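Local structure of Apc35852 (Geobacillus stearothermophilus, 1U9C) at residues A[27-30]-A[31-35]; A[64-67]-A[68-71]. The protein is of unknown function but belongs to the DJ-1/PfpI family, whose members include chaperones and cysteine proteases. One frame throughout, in Å; residues are numbered along the deposited sequence.

Contact 1: A[27-30]-A[31-35]; sequences WLEE and FAVPY
Glu29 and Val33 show how neighbouring turns of a helix pack along one side. Their side chains lie alongside each other and point the same way, with Glu29 CG 3.7 Å from Val33 CG2, so that the glutamate touches through its aliphatic part. With CG opposite the backbone N (chi1 173°) and the chain extended beyond it, Glu29 carries its carboxylate past the methyl group. The backbone of the same two residues is joined as well: Val33 N donates to Glu29 O at 3.0 Å in a nearly straight bond (166°).

Phe31 enters the turn chiefly through its base: Phe31 CB rests 3.6 Å from Leu28 O, while the ring runs on away from residues 27-30, toward Met10 and Val12 of strand 7-12. Leu28 O has two backbone donors, a firm one from Ala32 N at 2.9 Å and a weak one from Phe31 N at 3.0 Å, as expected in the first turn of a helix.

Glu30 meets the next turn through its backbone. Pro34 has no N-H to offer, and its ring occupies the place of the missing donor, with Pro34 CG 3.2 Å and Pro34 CD 3.3 Å from Glu30 O. That buried carbonyl is left without a hydrogen-bond partner, and the helix kinks here. The side chain leaves in another direction: its CG lies beside the backbone N (chi1 -67°), and the extended chain brings Glu30 OE1 to a weak hydrogen bond with Gly97 N and Glu30 OE2 close to the sulfinic acid formed from Cys129. A glutamate next to the reactive cysteine is a hallmark of the DJ-1/PfpI family, and Cys129, oxidised here, probably corresponds to it.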
# COMPACT_ATOMS: atom_id res chain seq x y z
N TRP A 27 2.39 -6.77 6.22
CA TRP A 27 1.41 -7.83 6.24
C TRP A 27 1.61 -8.67 4.97
O TRP A 27 1.26 -8.22 3.88
CB TRP A 27 -0.04 -7.31 6.27
CG TRP A 27 -0.98 -8.35 6.67
CD1 TRP A 27 -1.60 -9.27 5.85
CD2 TRP A 27 -1.34 -8.70 8.00
NE1 TRP A 27 -2.35 -10.15 6.61
CE2 TRP A 27 -2.19 -9.81 7.92
CE3 TRP A 27 -1.03 -8.17 9.25
CZ2 TRP A 27 -2.72 -10.40 9.05
CZ3 TRP A 27 -1.56 -8.76 10.37
CH2 TRP A 27 -2.37 -9.84 10.27
N LEU A 28 2.18 -9.84 5.12
CA LEU A 28 2.69 -10.62 4.00
C LEU A 28 1.72 -10.75 2.83
O LEU A 28 2.10 -10.47 1.67
CB LEU A 28 3.21 -11.97 4.50
CG LEU A 28 3.72 -12.87 3.38
CD1 LEU A 28 4.87 -12.28 2.57
CD2 LEU A 28 4.12 -14.19 4.03
N GLU A 29 0.48 -11.13 3.07
CA GLU A 29 -0.43 -11.41 1.98
C GLU A 29 -0.62 -10.19 1.10
O GLU A 29 -0.92 -10.32 -0.10
CB GLU A 29 -1.81 -11.88 2.54
CG GLU A 29 -2.92 -12.04 1.51
CD GLU A 29 -4.25 -12.47 2.04
OE1 GLU A 29 -4.49 -12.44 3.27
OE2 GLU A 29 -5.07 -12.81 1.15
N GLU A 30 -0.61 -9.02 1.70
CA GLU A 30 -0.86 -7.78 0.97
C GLU A 30 0.19 -7.45 -0.06
O GLU A 30 -0.07 -6.67 -0.97
CB GLU A 30 -1.08 -6.64 1.94
CG GLU A 30 -2.37 -6.81 2.76
CD GLU A 30 -2.53 -5.86 3.87
OE1 GLU A 30 -1.81 -4.92 3.99
OE2 GLU A 30 -3.48 -6.17 4.68
N PHE A 31 1.38 -7.98 0.12
CA PHE A 31 2.44 -7.99 -0.89
C PHE A 31 2.33 -9.21 -1.79
O PHE A 31 2.35 -9.09 -3.01
CB PHE A 31 3.82 -7.96 -0.23
CG PHE A 31 4.93 -8.08 -1.21
CD1 PHE A 31 5.32 -7.00 -1.97
CD2 PHE A 31 5.54 -9.30 -1.47
CE1 PHE A 31 6.32 -7.13 -2.93
CE2 PHE A 31 6.53 -9.42 -2.39
CZ PHE A 31 6.92 -8.35 -3.13
N ALA A 32 2.25 -10.39 -1.19
CA ALA A 32 2.44 -11.62 -1.95
C ALA A 32 1.31 -11.85 -2.97
O ALA A 32 1.57 -12.24 -4.11
CB ALA A 32 2.54 -12.83 -1.03
N VAL A 33 0.05 -11.63 -2.60
CA VAL A 33 -1.03 -11.91 -3.54
C VAL A 33 -0.96 -10.93 -4.73
O VAL A 33 -1.01 -11.35 -5.89
CB VAL A 33 -2.35 -11.91 -2.80
CG1 VAL A 33 -3.52 -11.65 -3.74
CG2 VAL A 33 -2.51 -13.21 -2.00
N PRO A 34 -0.84 -9.62 -4.51
CA PRO A 34 -0.64 -8.71 -5.63
C PRO A 34 0.59 -9.02 -6.47
O PRO A 34 0.52 -8.93 -7.71
CB PRO A 34 -0.62 -7.33 -4.95
CG PRO A 34 -1.48 -7.54 -3.75
CD PRO A 34 -1.05 -8.89 -3.25
N TYR A 35 1.70 -9.30 -5.82
CA TYR A 35 2.95 -9.61 -6.56
C TYR A 35 2.67 -10.78 -7.53
O TYR A 35 3.03 -10.68 -8.71
CB TYR A 35 4.04 -9.99 -5.54
CG TYR A 35 5.39 -10.36 -6.16
CD1 TYR A 35 6.27 -9.39 -6.49
CD2 TYR A 35 5.75 -11.66 -6.38
CE1 TYR A 35 7.50 -9.69 -7.03
CE2 TYR A 35 7.02 -11.95 -6.92
CZ TYR A 35 7.85 -10.95 -7.21
OH TYR A 35 9.11 -11.25 -7.75

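Contact 2: A[64-67]-A[68-71]; sequences EKDP and SWAE
Asp66 lays its CB over the five-membered ring of Trp69, 3.4 Å from CB to the ring centroid and only 13° off the ring normal, a CH-pi contact on the indole face. The two side chains cross at about a right angle, and the carboxylate plane is turned 36° from that of the indole. Further along, the backbone of Lys65 passes obliquely by the six-membered ring, with Lys65 CA 3.8 Å from Trp69 CE3.

The same aspartate also shapes the turn that follows. With its CG opposite the backbone N (chi1 -168°), the carboxylate swings forward over the following residues, and Asp66 OD1 accepts Ser68 N at 3.1 Å, from above the carboxylate plane. This closes an Asx turn. Overlapping it, Asp66 O accepts Trp69 N at 2.9 Å, again from well out of the carbonyl plane, making a type I beta turn with Pro67 and Ser68 at its central positions, which runs on as a short 3-10 segment. Trp69 then occupies the N-cap of helix 70-75, and Asp66, three residues before that cap, accepts backbone bonds from the two residues leading into the helix.

Ser68 OG lies 3.0 Å from Asp66 OD1, a weak bond. It is also unsettled, because the single hydroxyl proton has another acceptor within reach. A water lies 2.8 Å from Ser68 OG and donates a long, weak bond to Asp66 OD2, so that solvent joins the hydroxyl to the second carboxylate oxygen. Asp66 and Ser68 are partly exposed, whereas Trp69 is buried, its indole also packing against helix 28-40.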
# COMPACT_ATOMS: atom_id res chain seq x y z
N GLU A 64 0.04 -18.61 7.68
CA GLU A 64 -0.69 -19.35 6.64
C GLU A 64 -0.22 -19.08 5.23
O GLU A 64 -0.97 -18.74 4.34
CB GLU A 64 -2.21 -19.08 6.77
CG GLU A 64 -2.84 -19.43 8.09
CD GLU A 64 -2.66 -20.87 8.45
OE1 GLU A 64 -2.43 -21.73 7.55
OE2 GLU A 64 -2.79 -21.30 9.62
N LYS A 65 1.06 -19.22 5.08
CA LYS A 65 1.68 -18.94 3.77
C LYS A 65 1.20 -19.93 2.70
O LYS A 65 1.19 -21.16 2.92
CB LYS A 65 3.20 -19.02 3.97
CG LYS A 65 3.75 -17.91 4.87
CD LYS A 65 5.28 -18.09 5.09
CE LYS A 65 5.84 -17.06 6.04
NZ LYS A 65 7.26 -17.42 6.29
N ASP A 66 0.76 -19.38 1.56
CA ASP A 66 0.32 -20.15 0.40
C ASP A 66 1.59 -20.67 -0.28
O ASP A 66 2.60 -19.88 -0.43
CB ASP A 66 -0.52 -19.25 -0.51
CG ASP A 66 -1.28 -19.91 -1.60
OD1 ASP A 66 -0.80 -20.85 -2.27
OD2 ASP A 66 -2.42 -19.46 -1.95
N PRO A 67 1.59 -21.91 -0.73
CA PRO A 67 2.71 -22.39 -1.53
C PRO A 67 3.04 -21.57 -2.75
O PRO A 67 4.20 -21.43 -3.09
CB PRO A 67 2.25 -23.76 -1.93
CG PRO A 67 1.31 -24.17 -0.80
CD PRO A 67 0.62 -22.96 -0.38
N SER A 68 2.08 -20.87 -3.29
CA SER A 68 2.30 -20.03 -4.44
C SER A 68 3.17 -18.83 -4.13
O SER A 68 3.65 -18.16 -5.06
CB SER A 68 0.96 -19.60 -5.05
OG SER A 68 0.30 -18.74 -4.15
N TRP A 69 3.32 -18.43 -2.87
CA TRP A 69 4.06 -17.23 -2.46
C TRP A 69 5.59 -17.34 -2.36
O TRP A 69 6.27 -16.39 -1.97
CB TRP A 69 3.55 -16.74 -1.09
CG TRP A 69 2.10 -16.45 -1.06
CD1 TRP A 69 1.23 -16.42 -2.08
CD2 TRP A 69 1.39 -16.06 0.11
NE1 TRP A 69 -0.03 -16.07 -1.62
CE2 TRP A 69 0.06 -15.86 -0.28
CE3 TRP A 69 1.74 -15.91 1.46
CZ2 TRP A 69 -0.94 -15.51 0.67
CZ3 TRP A 69 0.73 -15.51 2.35
CH2 TRP A 69 -0.54 -15.33 1.93
N ALA A 70 6.13 -18.48 -2.77
CA ALA A 70 7.55 -18.74 -2.60
C ALA A 70 8.41 -17.61 -3.22
O ALA A 70 9.33 -17.10 -2.59
CB ALA A 70 7.94 -20.03 -3.23
N GLU A 71 8.13 -17.23 -4.46
CA GLU A 71 8.94 -16.21 -5.09
C GLU A 71 8.74 -14.83 -4.46
O GLU A 71 9.65 -14.01 -4.34
CB GLU A 71 8.63 -16.16 -6.58
CG GLU A 71 9.17 -17.36 -7.32
CD GLU A 71 8.45 -17.53 -8.63
OE1 GLU A 71 7.31 -18.13 -8.67
OE2 GLU A 71 9.02 -17.04 -9.60
O HOH W 1 -2.29 -18.36 -5.15

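In the fold
The contacts come in series along the chain, contact 1 opening helix 28-40 and contact 2 leading into helix 70-75 after strand 44-49. Their centres lie 10 Å apart on the same side of the molecule, and they touch directly. Trp69 is the main bridge: Ala32 CB approaches Trp69 CD2 to 3.6 Å, and Glu29 and Val33 also pack on the indole, while Leu28 meets Lys65. The result is a layered order: strand 7-12 of the central sheet, then helix 28-40, then the surface turn and helix 70-75. One face of contact 1 thus borders the oxidised-cysteine site and another packs against the outer layer.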